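GXWXG domain-containing protein (Thermomonospora curvata, PDB 4MVE) is of unknown function but unites a GXWXG segment and a DUF4334 segment in one small chain built around a curled antiparallel beta sheet. Local coordinates at residues E76-R81 against E91-A96; R104-A109 against H121-N126; K115-D120 against D135-P140; M129-M134 against I142-L147. All coordinates share one frame; numbering follows the deposited sequence.

Contact 1: residues E76-R81 against E91-A96; sequences EPLLCR and EKLGLA
The puckered pyrrolidine ring of Pro77 meets the loop 91-96 through CG and CD. CG comes to 3.8 Å from the carbonyl O of Gly94 and also touches the methyl of Ala96, while CD lies 4.0 Å from Leu95 CA. The flat groups proper are the two carboxylates at the margin, Glu76 OE2 standing 4.3 Å from Glu91 OE2. These like charges would probably repel, but each has a mate nearby: Glu76 forms a salt bridge with Arg68, and Glu91 OE2 bonds to Ser89 OG. Leu95 CD2 reaches both Pro77 CD and Glu76 CA. An alanine in place of Pro77 would probably open a gap beside Gly94 O and Leu95, since CG and CD make these contacts. Further along, Leu78 and Leu93 cross at about a right angle, their CD1 atoms 3.9 Å apart. The type I turn from Glu91 to Gly94, closed by Gly94 N to Glu91 O at 3.0 Å, brings Leu93 to this side. No hydrogen bond spans the two segments. Strand 74-81 pairs with 64-71 and 87-89, and the loop leads into strand 96-103; Met111 and Tyr113 of strand 106-113 pack on Pro77.

Contact 2: residues R104-A109 against H121-N126; sequences RGTVSA and HFRRVN
Ser108 and Ala109 meet Phe122 in the beta hairpin of strands 106-113 and 118-124, just where the two strands splay apart: the short segments 106-109 and 121-124 run at 92° to each other. The last regular backbone bond here is Phe122 N to Ala109 O, 2.9 Å long. Beyond it a side chain takes over, Ser108 OG donating to Phe122 O at 2.6 Å, with a C=O...donor angle of 169°. The hydroxyl can do this because OG stands anti to the backbone N (chi1 -168°). Val35 N also bonds to Ser108 OG, so two bonds grip this buried oxygen.

Farther out, the Arg123 chain is bent at chi2, and its guanidinium lies against Thr106. Thr106 CB and CG2 cover one face, CB lying 3.4 Å from Arg123 NH2 and CG2 3.7 Å from Arg123 CZ. A water sits in plane at the guanidinium edge, accepting from NH2 at 3.3 Å and donating to Thr106 O at 2.7 Å, and so links Arg123 to the backbone of Thr106.

The short strand 33-34 enters this fork: Val35, just past its end, bonds to the backbone of Ala109, and Ala33 to Arg124. On its other edge strand 118-124 pairs with 129-136, and Tyr29 of helix 22-29 packs against Arg123.

Contact 3: residues K115-D120 against D135-P140; sequences KQPIID and DAKGQP
Ile119 and Asp135 form the firm part of this contact, an antiparallel hydrogen-bonded pair with bonds in both directions. Asp135 N reaches Ile119 O at 2.7 Å, and Ile119 N returns to Asp135 O at 3.0 Å. The second donor stands well above the carbonyl plane, 43° out of it, whereas the first lies close to the axis of its carbonyl. Next comes the non-hydrogen-bonded pair Ile118 and Ala136, where Ile118 CG1 packs on the Ala136 methyl at 3.9 Å. A third backbone bond, Lys137 N to Pro117 O at 3.0 Å, closes the row, and the same oxygen receives a CA-H...O contact from Ala136.

The solvent side is held by less: exposed Pro117 and Lys137 cross at about a right angle and touch closely, CB to CB at 3.6 Å, but only CB and CG of the proline and CB of the lysine meet. The lysine chain runs on away from the proline, its CG anti to the backbone N (chi1 180°). On the face shared by Ile119 and Asp135, the aspartate's OD2 bonds to His121 NE2, while Ile119 packs on Ala110 and Ile112 of strand 106-113.

The arrangement is that of the open end of a beta hairpin, strands 118-124 and 129-136. Pro117 centres an inverse gamma turn leading into one strand, and a type II turn from Ala136 to Gln139, with Gly138 at its positive-phi position, leads out of the other.

Contact 4: residues M129-M134 against I142-L147; sequences MVVGAM and ILYFHL
Strands 129-134 and 143-147 run antiparallel, 154° apart in direction, and three hydrogen-bonded pairs, Val130 with Leu147, Gly132 with Phe145 and Met134 with Leu143, give six backbone bonds. In the middle pair Gly132 N reaches Phe145 O at 2.8 Å and Phe145 N reaches Gly132 O at 3.0 Å.

The Phe145 ring folds back over Gly132, whose CA lies 4.0 Å from the ring centroid and 17° off its normal, a CH-pi contact over the face. Phe145 CG sits between the backbone N and the carbonyl carbon (chi1 67°), and from there the ring lies over Gly132 of the partner strand. Met134 CB lies at the ring's edge, and the ring also packs on Asp120 of strand 118-124. An alanine in place of Phe145 would probably leave Gly132 CA uncovered on this face and open a gap beside Met134 and Asp120.

Flanking it, selenomethionine Met134 and Leu143 lie side by side, pointing the same way, with Met134 CE 3.7 Å from Leu143 CD1. At the far end Val130 CG2 meets Leu147 CB at 3.8 Å. On the opposite face Tyr144 packs obliquely beside Val131 CG1 and comes within 3.8 Å of the Ala133 methyl through CE1. Its hydroxyl bonds to Glu26 and Arg104, tying this face to helix 22-29.

Six cross-strand bonds thus satisfy the backbone of the three hydrogen-bonded pairs, with mostly apolar side chains on either face. The space over Gly132 has no room for a beta carbon, which would clash with Phe145 CZ; this is the cross-strand aromatic-glycine pairing known from antiparallel sheets.

All four contacts belong to one curled antiparallel sheet. Contact 1 comes first along the chain, then contact 2, with contact 3 crossing both contact 2 and contact 4 because their segments alternate. Strands 106-113, 118-124, 129-136 and 143-149 are successive neighbours, so contacts 2, 3 and 4 follow one another across the sheet, contact 2 about 10 Å from contact 4 and 16 Å from contact 3 between centres. Contact 4 lies nearest the middle of the chain. Contacts 1 and 2 sit on opposite sides of it, about 22 Å apart, and contact 1 meets contact 3 through Leu93 O and Gln116 NE2. The GXWXG and DUF4334 sequence ranges therefore share a single continuous sheet.

Contact 1: residues E76-R81 against E91-A96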
loop_
_atom_site.group_PDB
_atom_site.type_symbol
_atom_site.label_atom_id
_atom_site.label_comp_id
_atom_site.label_asym_id
_atom_site.label_seq_id
_atom_site.Cartn_x
_atom_site.Cartn_y
_atom_site.Cartn_z
ATOM N N GLU A 76 -7.851 4.321 7.924
ATOM C CA GLU A 76 -7.515 3.210 8.811
ATOM C C GLU A 76 -6.404 2.445 8.104
ATOM O O GLU A 76 -6.662 1.794 7.100
ATOM C CB GLU A 76 -8.735 2.342 9.166
ATOM C CG GLU A 76 -9.850 3.161 9.820
ATOM C CD GLU A 76 -11.191 2.457 9.887
ATOM O OE1 GLU A 76 -11.450 1.600 9.012
ATOM O OE2 GLU A 76 -12.003 2.788 10.781
ATOM N N PRO A 77 -5.132 2.594 8.539
ATOM C CA PRO A 77 -4.036 1.957 7.791
ATOM C C PRO A 77 -3.873 0.460 8.004
ATOM O O PRO A 77 -3.255 -0.207 7.163
ATOM C CB PRO A 77 -2.792 2.694 8.292
ATOM C CG PRO A 77 -3.148 3.153 9.666
ATOM C CD PRO A 77 -4.636 3.384 9.690
ATOM N N LEU A 78 -4.361 -0.068 9.127
ATOM C CA LEU A 78 -4.119 -1.481 9.464
ATOM C C LEU A 78 -5.348 -2.251 9.817
ATOM O O LEU A 78 -5.559 -2.597 10.985
ATOM C CB LEU A 78 -3.110 -1.592 10.628
ATOM C CG LEU A 78 -1.751 -0.907 10.393
ATOM C CD1 LEU A 78 -1.009 -0.774 11.695
ATOM C CD2 LEU A 78 -0.896 -1.715 9.379
ATOM N N LEU A 79 -6.134 -2.597 8.786
ATOM C CA LEU A 79 -7.278 -3.483 8.949
ATOM C C LEU A 79 -6.712 -4.855 9.068
ATOM O O LEU A 79 -5.782 -5.176 8.327
ATOM C CB LEU A 79 -8.267 -3.385 7.772
ATOM C CG LEU A 79 -8.930 -2.014 7.508
ATOM C CD1 LEU A 79 -9.894 -2.122 6.287
ATOM C CD2 LEU A 79 -9.683 -1.481 8.782
ATOM N N CYS A 80 -7.177 -5.629 10.059
ATOM C CA CYS A 80 -6.664 -6.965 10.316
ATOM C C CYS A 80 -7.806 -7.895 10.471
ATOM O O CYS A 80 -8.937 -7.468 10.720
ATOM C CB CYS A 80 -5.754 -6.994 11.549
ATOM S SG CYS A 80 -4.286 -5.946 11.412
ATOM N N ARG A 81 -7.512 -9.173 10.343
ATOM C CA ARG A 81 -8.503 -10.207 10.519
ATOM C C ARG A 81 -8.335 -10.809 11.896
ATOM O O ARG A 81 -7.231 -11.245 12.266
ATOM C CB ARG A 81 -8.393 -11.255 9.416
ATOM C CG ARG A 81 -9.721 -11.944 9.167
ATOM C CD ARG A 81 -9.625 -12.950 8.054
ATOM N NE ARG A 81 -9.579 -12.347 6.719
ATOM C CZ ARG A 81 -10.650 -12.016 6.005
ATOM N NH1 ARG A 81 -11.866 -12.133 6.524
ATOM N NH2 ARG A 81 -10.513 -11.534 4.780
ATOM N N GLU A 91 -5.597 0.010 15.876
ATOM C CA GLU A 91 -5.301 1.447 15.998
ATOM C C GLU A 91 -4.162 1.794 16.951
ATOM O O GLU A 91 -3.934 2.986 17.185
ATOM C CB GLU A 91 -6.579 2.211 16.419
ATOM C CG GLU A 91 -7.732 1.914 15.474
ATOM C CD GLU A 91 -8.942 2.823 15.455
ATOM O OE1 GLU A 91 -9.337 3.317 16.537
ATOM O OE2 GLU A 91 -9.549 2.961 14.364
ATOM N N LYS A 92 -3.393 0.792 17.406
ATOM C CA LYS A 92 -2.330 1.024 18.378
ATOM C C LYS A 92 -1.128 1.788 17.766
ATOM O O LYS A 92 -0.391 2.435 18.515
ATOM C CB LYS A 92 -1.897 -0.314 19.036
ATOM C CG LYS A 92 -0.585 -0.304 19.831
ATOM C CD LYS A 92 -0.758 0.268 21.235
ATOM C CE LYS A 92 0.451 1.025 21.717
ATOM N NZ LYS A 92 0.353 1.294 23.176
ATOM N N LEU A 93 -0.958 1.754 16.443
ATOM C CA LEU A 93 0.134 2.506 15.792
ATOM C C LEU A 93 -0.350 3.900 15.360
ATOM O O LEU A 93 0.403 4.663 14.747
ATOM C CB LEU A 93 0.698 1.740 14.571
ATOM C CG LEU A 93 1.650 0.591 14.906
ATOM C CD1 LEU A 93 0.892 -0.688 15.093
ATOM C CD2 LEU A 93 2.607 0.347 13.763
ATOM N N GLY A 94 -1.615 4.186 15.633
ATOM C CA GLY A 94 -2.231 5.454 15.269
ATOM C C GLY A 94 -2.947 5.330 13.934
ATOM O O GLY A 94 -2.868 4.289 13.257
ATOM N N LEU A 95 -3.641 6.401 13.544
ATOM C CA LEU A 95 -4.395 6.409 12.311
ATOM C C LEU A 95 -3.576 7.093 11.207
ATOM O O LEU A 95 -2.337 7.085 11.280
ATOM C CB LEU A 95 -5.813 7.023 12.515
ATOM C CG LEU A 95 -6.748 6.140 13.379
ATOM C CD1 LEU A 95 -7.993 6.878 13.778
ATOM C CD2 LEU A 95 -7.145 4.849 12.654
ATOM N N ALA A 96 -4.238 7.570 10.133
ATOM C CA ALA A 96 -3.511 8.131 9.017
ATOM C C ALA A 96 -4.390 9.083 8.203
ATOM O O ALA A 96 -5.545 9.325 8.547
ATOM C CB ALA A 96 -2.976 7.008 8.132
#

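Contact 2: residues R104-A109 against H121-N126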
loop_
_atom_site.group_PDB
_atom_site.type_symbol
_atom_site.label_atom_id
_atom_site.label_comp_id
_atom_site.label_asym_id
_atom_site.label_seq_id
_atom_site.Cartn_x
_atom_site.Cartn_y
_atom_site.Cartn_z
ATOM N N ARG A 104 10.585 10.553 -6.199
ATOM C CA ARG A 104 11.394 10.464 -7.422
ATOM C C ARG A 104 10.864 11.397 -8.511
ATOM O O ARG A 104 10.752 11.007 -9.671
ATOM C CB ARG A 104 11.429 9.021 -7.940
ATOM C CG ARG A 104 11.993 8.077 -6.940
ATOM C CD ARG A 104 11.790 6.657 -7.360
ATOM N NE ARG A 104 12.268 5.835 -6.277
ATOM C CZ ARG A 104 11.752 4.679 -5.904
ATOM N NH1 ARG A 104 10.773 4.116 -6.615
ATOM N NH2 ARG A 104 12.235 4.050 -4.844
ATOM N N GLY A 105 10.485 12.596 -8.108
ATOM C CA GLY A 105 9.947 13.604 -9.014
ATOM C C GLY A 105 8.493 13.431 -9.412
ATOM O O GLY A 105 7.986 14.231 -10.198
ATOM N N THR A 106 7.804 12.378 -8.911
ATOM C CA THR A 106 6.402 12.190 -9.263
ATOM C C THR A 106 5.570 12.408 -8.035
ATOM O O THR A 106 5.798 11.772 -7.011
ATOM C CB THR A 106 6.139 10.830 -9.905
ATOM O OG1 THR A 106 6.902 10.724 -11.105
ATOM C CG2 THR A 106 4.648 10.592 -10.202
ATOM N N VAL A 107 4.614 13.323 -8.159
ATOM C CA VAL A 107 3.640 13.697 -7.144
ATOM C C VAL A 107 2.401 12.814 -7.334
ATOM O O VAL A 107 1.857 12.767 -8.406
ATOM C CB VAL A 107 3.304 15.219 -7.255
ATOM C CG1 VAL A 107 2.094 15.587 -6.392
ATOM C CG2 VAL A 107 4.521 16.092 -6.895
ATOM N N SER A 108 1.977 12.120 -6.293
ATOM C CA SER A 108 0.801 11.261 -6.293
ATOM C C SER A 108 0.194 11.231 -4.907
ATOM O O SER A 108 0.799 11.734 -3.951
ATOM C CB SER A 108 1.184 9.843 -6.708
ATOM O OG SER A 108 0.013 9.078 -6.974
ATOM N N ALA A 109 -0.999 10.645 -4.790
ATOM C CA ALA A 109 -1.613 10.426 -3.492
ATOM C C ALA A 109 -0.700 9.526 -2.654
ATOM O O ALA A 109 -0.109 8.549 -3.143
ATOM C CB ALA A 109 -2.987 9.787 -3.643
ATOM N N HIS A 121 3.423 5.881 -0.911
ATOM C CA HIS A 121 3.236 6.577 -2.208
ATOM C C HIS A 121 2.518 5.645 -3.169
ATOM O O HIS A 121 3.009 4.548 -3.432
ATOM C CB HIS A 121 4.585 7.019 -2.779
ATOM C CG HIS A 121 5.384 7.863 -1.838
ATOM N ND1 HIS A 121 5.393 9.266 -1.935
ATOM C CD2 HIS A 121 6.214 7.488 -0.831
ATOM C CE1 HIS A 121 6.225 9.678 -0.999
ATOM N NE2 HIS A 121 6.766 8.643 -0.325
ATOM N N PHE A 122 1.312 6.026 -3.612
ATOM C CA PHE A 122 0.489 5.156 -4.463
ATOM C C PHE A 122 0.594 5.476 -5.949
ATOM O O PHE A 122 0.544 6.640 -6.347
ATOM C CB PHE A 122 -0.977 5.247 -4.036
ATOM C CG PHE A 122 -1.212 4.823 -2.618
ATOM C CD1 PHE A 122 -0.894 3.533 -2.200
ATOM C CD2 PHE A 122 -1.718 5.717 -1.681
ATOM C CE1 PHE A 122 -1.089 3.148 -0.872
ATOM C CE2 PHE A 122 -1.888 5.338 -0.359
ATOM C CZ PHE A 122 -1.596 4.048 0.035
ATOM N N ARG A 123 0.683 4.435 -6.775
ATOM C CA ARG A 123 0.644 4.596 -8.230
ATOM C C ARG A 123 -0.398 3.638 -8.773
ATOM O O ARG A 123 -0.566 2.564 -8.231
ATOM C CB ARG A 123 2.021 4.344 -8.882
ATOM C CG ARG A 123 3.150 5.237 -8.416
ATOM C CD ARG A 123 3.301 6.578 -9.109
ATOM N NE ARG A 123 4.411 7.313 -8.485
ATOM C CZ ARG A 123 5.674 7.270 -8.904
ATOM N NH1 ARG A 123 5.997 6.584 -9.996
ATOM N NH2 ARG A 123 6.618 7.931 -8.249
ATOM N N ARG A 124 -1.042 3.991 -9.867
ATOM C CA ARG A 124 -2.100 3.210 -10.480
ATOM C C ARG A 124 -1.569 1.995 -11.242
ATOM O O ARG A 124 -0.679 2.140 -12.076
ATOM C CB ARG A 124 -2.902 4.115 -11.469
ATOM C CG ARG A 124 -4.132 3.442 -12.107
ATOM C CD ARG A 124 -4.835 4.369 -13.093
ATOM N NE ARG A 124 -6.045 3.764 -13.665
ATOM C CZ ARG A 124 -6.066 3.037 -14.776
ATOM N NH1 ARG A 124 -4.947 2.817 -15.456
ATOM N NH2 ARG A 124 -7.202 2.514 -15.210
ATOM N N VAL A 125 -2.177 0.833 -11.015
ATOM C CA VAL A 125 -1.977 -0.388 -11.818
ATOM C C VAL A 125 -3.180 -0.424 -12.811
ATOM O O VAL A 125 -2.975 -0.468 -14.023
ATOM C CB VAL A 125 -1.808 -1.695 -11.003
ATOM C CG1 VAL A 125 -1.862 -2.939 -11.912
ATOM C CG2 VAL A 125 -0.516 -1.663 -10.209
ATOM N N ASN A 126 -4.430 -0.310 -12.277
ATOM C CA ASN A 126 -5.686 -0.165 -13.031
ATOM C C ASN A 126 -6.659 0.471 -12.049
ATOM O O ASN A 126 -6.236 0.764 -10.941
ATOM C CB ASN A 126 -6.193 -1.514 -13.624
ATOM C CG ASN A 126 -6.351 -2.593 -12.578
ATOM O OD1 ASN A 126 -7.018 -2.398 -11.553
ATOM N ND2 ASN A 126 -5.705 -3.737 -12.791
HETATM O O HOH W 1 4.797 9.492 -5.987
#

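Contact 3: residues K115-D120 against D135-P140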
loop_
_atom_site.group_PDB
_atom_site.type_symbol
_atom_site.label_atom_id
_atom_site.label_comp_id
_atom_site.label_asym_id
_atom_site.label_seq_id
_atom_site.Cartn_x
_atom_site.Cartn_y
_atom_site.Cartn_z
ATOM N N LYS A 115 1.122 8.997 13.510
ATOM C CA LYS A 115 2.011 8.880 14.668
ATOM C C LYS A 115 3.279 8.103 14.383
ATOM O O LYS A 115 3.980 7.746 15.323
ATOM C CB LYS A 115 1.233 8.216 15.833
ATOM C CG LYS A 115 0.018 9.002 16.304
ATOM C CD LYS A 115 0.293 9.699 17.614
ATOM C CE LYS A 115 -0.147 11.147 17.634
ATOM N NZ LYS A 115 0.449 11.882 18.787
ATOM N N GLN A 116 3.584 7.855 13.108
ATOM C CA GLN A 116 4.744 7.061 12.671
ATOM C C GLN A 116 5.385 7.722 11.481
ATOM O O GLN A 116 4.651 8.228 10.636
ATOM C CB GLN A 116 4.309 5.614 12.283
ATOM C CG GLN A 116 3.435 4.879 13.312
ATOM C CD GLN A 116 4.099 4.691 14.653
ATOM O OE1 GLN A 116 5.324 4.690 14.782
ATOM N NE2 GLN A 116 3.292 4.583 15.691
ATOM N N PRO A 117 6.735 7.730 11.366
ATOM C CA PRO A 117 7.362 8.438 10.227
ATOM C C PRO A 117 7.318 7.550 8.980
ATOM O O PRO A 117 8.353 7.115 8.499
ATOM C CB PRO A 117 8.793 8.693 10.734
ATOM C CG PRO A 117 9.063 7.535 11.678
ATOM C CD PRO A 117 7.754 7.212 12.322
ATOM N N ILE A 118 6.105 7.250 8.490
ATOM C CA ILE A 118 5.886 6.348 7.354
ATOM C C ILE A 118 4.945 6.978 6.348
ATOM O O ILE A 118 3.839 7.411 6.713
ATOM C CB ILE A 118 5.306 4.974 7.845
ATOM C CG1 ILE A 118 6.221 4.290 8.892
ATOM C CG2 ILE A 118 5.048 4.032 6.662
ATOM C CD1 ILE A 118 5.558 3.215 9.775
ATOM N N ILE A 119 5.372 7.003 5.073
ATOM C CA ILE A 119 4.521 7.488 3.984
ATOM C C ILE A 119 4.409 6.389 2.930
ATOM O O ILE A 119 5.445 5.866 2.535
ATOM C CB ILE A 119 5.085 8.789 3.355
ATOM C CG1 ILE A 119 5.132 9.936 4.366
ATOM C CG2 ILE A 119 4.276 9.197 2.090
ATOM C CD1 ILE A 119 6.137 11.043 3.899
ATOM N N ASP A 120 3.187 6.075 2.441
ATOM C CA ASP A 120 2.959 5.101 1.357
ATOM C C ASP A 120 2.540 5.850 0.101
ATOM O O ASP A 120 1.429 6.394 0.062
ATOM C CB ASP A 120 1.901 4.046 1.719
ATOM C CG ASP A 120 2.125 3.312 3.033
ATOM O OD1 ASP A 120 3.301 3.032 3.371
ATOM O OD2 ASP A 120 1.129 2.955 3.681
ATOM N N ASP A 135 7.815 4.566 2.413
ATOM C CA ASP A 135 8.929 5.491 2.687
ATOM C C ASP A 135 8.959 5.734 4.213
ATOM O O ASP A 135 8.282 6.633 4.721
ATOM C CB ASP A 135 8.680 6.786 1.850
ATOM C CG ASP A 135 9.494 8.036 2.151
ATOM O OD1 ASP A 135 10.533 7.927 2.874
ATOM O OD2 ASP A 135 9.121 9.121 1.636
ATOM N N ALA A 136 9.675 4.860 4.942
ATOM C CA ALA A 136 9.775 4.876 6.411
ATOM C C ALA A 136 11.156 5.348 6.864
ATOM O O ALA A 136 12.188 4.778 6.456
ATOM C CB ALA A 136 9.498 3.482 6.987
ATOM N N LYS A 137 11.164 6.354 7.753
ATOM C CA LYS A 137 12.369 6.936 8.307
ATOM C C LYS A 137 13.396 5.885 8.703
ATOM O O LYS A 137 13.093 4.957 9.471
ATOM C CB LYS A 137 12.064 7.816 9.505
ATOM C CG LYS A 137 13.317 8.425 10.101
ATOM C CD LYS A 137 12.978 9.437 11.142
ATOM C CE LYS A 137 13.123 10.808 10.560
ATOM N NZ LYS A 137 13.362 11.825 11.630
ATOM N N GLY A 138 14.595 6.065 8.155
ATOM C CA GLY A 138 15.719 5.199 8.432
ATOM C C GLY A 138 15.896 4.060 7.460
ATOM O O GLY A 138 17.049 3.723 7.146
ATOM N N GLN A 139 14.759 3.426 7.001
ATOM C CA GLN A 139 14.788 2.278 6.080
ATOM C C GLN A 139 15.739 2.556 4.939
ATOM O O GLN A 139 15.622 3.591 4.281
ATOM C CB GLN A 139 13.409 1.904 5.542
ATOM C CG GLN A 139 12.524 1.147 6.533
ATOM C CD GLN A 139 12.837 -0.326 6.685
ATOM O OE1 GLN A 139 13.755 -0.887 6.063
ATOM N NE2 GLN A 139 12.058 -0.992 7.525
ATOM N N PRO A 140 16.747 1.678 4.731
ATOM C CA PRO A 140 17.731 1.955 3.673
ATOM C C PRO A 140 17.074 2.022 2.309
ATOM O O PRO A 140 17.504 2.820 1.474
ATOM C CB PRO A 140 18.729 0.788 3.781
ATOM C CG PRO A 140 17.996 -0.286 4.504
ATOM C CD PRO A 140 17.024 0.397 5.417
#

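Contact 4: residues M129-M134 against I142-L147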
loop_
_atom_site.group_PDB
_atom_site.type_symbol
_atom_site.label_atom_id
_atom_site.label_comp_id
_atom_site.label_asym_id
_atom_site.label_seq_id
_atom_site.Cartn_x
_atom_site.Cartn_y
_atom_site.Cartn_z
HETATM N N MSE A 129 -6.494 -1.515 -8.677
HETATM C CA MSE A 129 -5.179 -1.942 -8.179
HETATM C C MSE A 129 -4.193 -0.799 -8.188
HETATM O O MSE A 129 -4.124 -0.053 -9.162
HETATM C CB MSE A 129 -4.586 -3.096 -9.004
HETATM C CG MSE A 129 -5.356 -4.383 -8.922
HETATM SE SE MSE A 129 -4.475 -5.696 -10.047
HETATM C CE MSE A 129 -5.620 -7.177 -9.637
ATOM N N VAL A 130 -3.459 -0.662 -7.101
ATOM C CA VAL A 130 -2.366 0.316 -6.917
ATOM C C VAL A 130 -1.178 -0.397 -6.325
ATOM O O VAL A 130 -1.362 -1.387 -5.624
ATOM C CB VAL A 130 -2.721 1.550 -6.026
ATOM C CG1 VAL A 130 -3.912 2.338 -6.560
ATOM C CG2 VAL A 130 -2.898 1.172 -4.552
ATOM N N VAL A 131 0.044 0.129 -6.556
ATOM C CA VAL A 131 1.235 -0.377 -5.883
ATOM C C VAL A 131 1.537 0.701 -4.843
ATOM O O VAL A 131 1.428 1.869 -5.169
ATOM C CB VAL A 131 2.433 -0.679 -6.838
ATOM C CG1 VAL A 131 3.738 -0.840 -6.057
ATOM C CG2 VAL A 131 2.176 -1.950 -7.654
ATOM N N GLY A 132 1.888 0.320 -3.618
ATOM C CA GLY A 132 2.230 1.305 -2.596
ATOM C C GLY A 132 3.715 1.221 -2.358
ATOM O O GLY A 132 4.246 0.112 -2.249
ATOM N N ALA A 133 4.394 2.392 -2.266
ATOM C CA ALA A 133 5.823 2.515 -2.002
ATOM C C ALA A 133 6.014 3.071 -0.592
ATOM O O ALA A 133 5.748 4.247 -0.343
ATOM C CB ALA A 133 6.481 3.424 -3.033
HETATM N N MSE A 134 6.394 2.196 0.353
HETATM C CA MSE A 134 6.552 2.597 1.731
HETATM C C MSE A 134 7.895 3.320 1.930
HETATM O O MSE A 134 8.961 2.747 1.650
HETATM C CB MSE A 134 6.449 1.382 2.683
HETATM C CG MSE A 134 6.436 1.841 4.130
HETATM SE SE MSE A 134 6.754 0.395 5.361
HETATM C CE MSE A 134 8.698 0.148 4.959
ATOM N N ILE A 142 13.174 1.836 -0.117
ATOM C CA ILE A 142 11.724 1.903 -0.263
ATOM C C ILE A 142 11.204 0.445 -0.366
ATOM O O ILE A 142 11.799 -0.323 -1.099
ATOM C CB ILE A 142 11.372 2.723 -1.551
ATOM C CG1 ILE A 142 11.871 4.213 -1.491
ATOM C CG2 ILE A 142 9.880 2.571 -1.960
ATOM C CD1 ILE A 142 11.348 5.115 -0.371
ATOM N N LEU A 143 10.126 0.068 0.339
ATOM C CA LEU A 143 9.589 -1.294 0.223
ATOM C C LEU A 143 8.169 -1.233 -0.430
ATOM O O LEU A 143 7.452 -0.245 -0.301
ATOM C CB LEU A 143 9.619 -2.036 1.584
ATOM C CG LEU A 143 11.037 -2.110 2.263
ATOM C CD1 LEU A 143 10.947 -2.533 3.727
ATOM C CD2 LEU A 143 12.010 -3.046 1.504
ATOM N N TYR A 144 7.798 -2.269 -1.158
ATOM C CA TYR A 144 6.575 -2.236 -1.932
ATOM C C TYR A 144 5.515 -3.189 -1.445
ATOM O O TYR A 144 5.816 -4.301 -1.035
ATOM C CB TYR A 144 6.898 -2.535 -3.422
ATOM C CG TYR A 144 7.841 -1.507 -4.004
ATOM C CD1 TYR A 144 7.362 -0.303 -4.513
ATOM C CD2 TYR A 144 9.216 -1.711 -3.998
ATOM C CE1 TYR A 144 8.232 0.667 -5.010
ATOM C CE2 TYR A 144 10.095 -0.731 -4.445
ATOM C CZ TYR A 144 9.600 0.455 -4.956
ATOM O OH TYR A 144 10.478 1.424 -5.384
ATOM N N PHE A 145 4.260 -2.768 -1.566
ATOM C CA PHE A 145 3.111 -3.602 -1.250
ATOM C C PHE A 145 2.005 -3.325 -2.288
ATOM O O PHE A 145 2.149 -2.417 -3.108
ATOM C CB PHE A 145 2.644 -3.381 0.216
ATOM C CG PHE A 145 2.083 -2.006 0.485
ATOM C CD1 PHE A 145 2.919 -0.958 0.892
ATOM C CD2 PHE A 145 0.718 -1.750 0.332
ATOM C CE1 PHE A 145 2.405 0.323 1.129
ATOM C CE2 PHE A 145 0.201 -0.469 0.549
ATOM C CZ PHE A 145 1.045 0.559 0.962
ATOM N N HIS A 146 0.899 -4.085 -2.257
ATOM C CA HIS A 146 -0.143 -3.806 -3.246
ATOM C C HIS A 146 -1.504 -3.728 -2.587
ATOM O O HIS A 146 -1.652 -4.191 -1.474
ATOM C CB HIS A 146 -0.125 -4.822 -4.412
ATOM C CG HIS A 146 -0.060 -6.270 -4.017
ATOM N ND1 HIS A 146 -1.185 -6.956 -3.587
ATOM C CD2 HIS A 146 0.992 -7.120 -4.010
ATOM C CE1 HIS A 146 -0.784 -8.192 -3.349
ATOM N NE2 HIS A 146 0.512 -8.339 -3.602
ATOM N N LEU A 147 -2.465 -3.041 -3.240
ATOM C CA LEU A 147 -3.844 -2.909 -2.788
ATOM C C LEU A 147 -4.783 -3.176 -3.937
ATOM O O LEU A 147 -4.568 -2.668 -5.038
ATOM C CB LEU A 147 -4.147 -1.518 -2.173
ATOM C CG LEU A 147 -3.315 -1.044 -0.962
ATOM C CD1 LEU A 147 -3.539 0.460 -0.707
ATOM C CD2 LEU A 147 -3.556 -1.925 0.300
#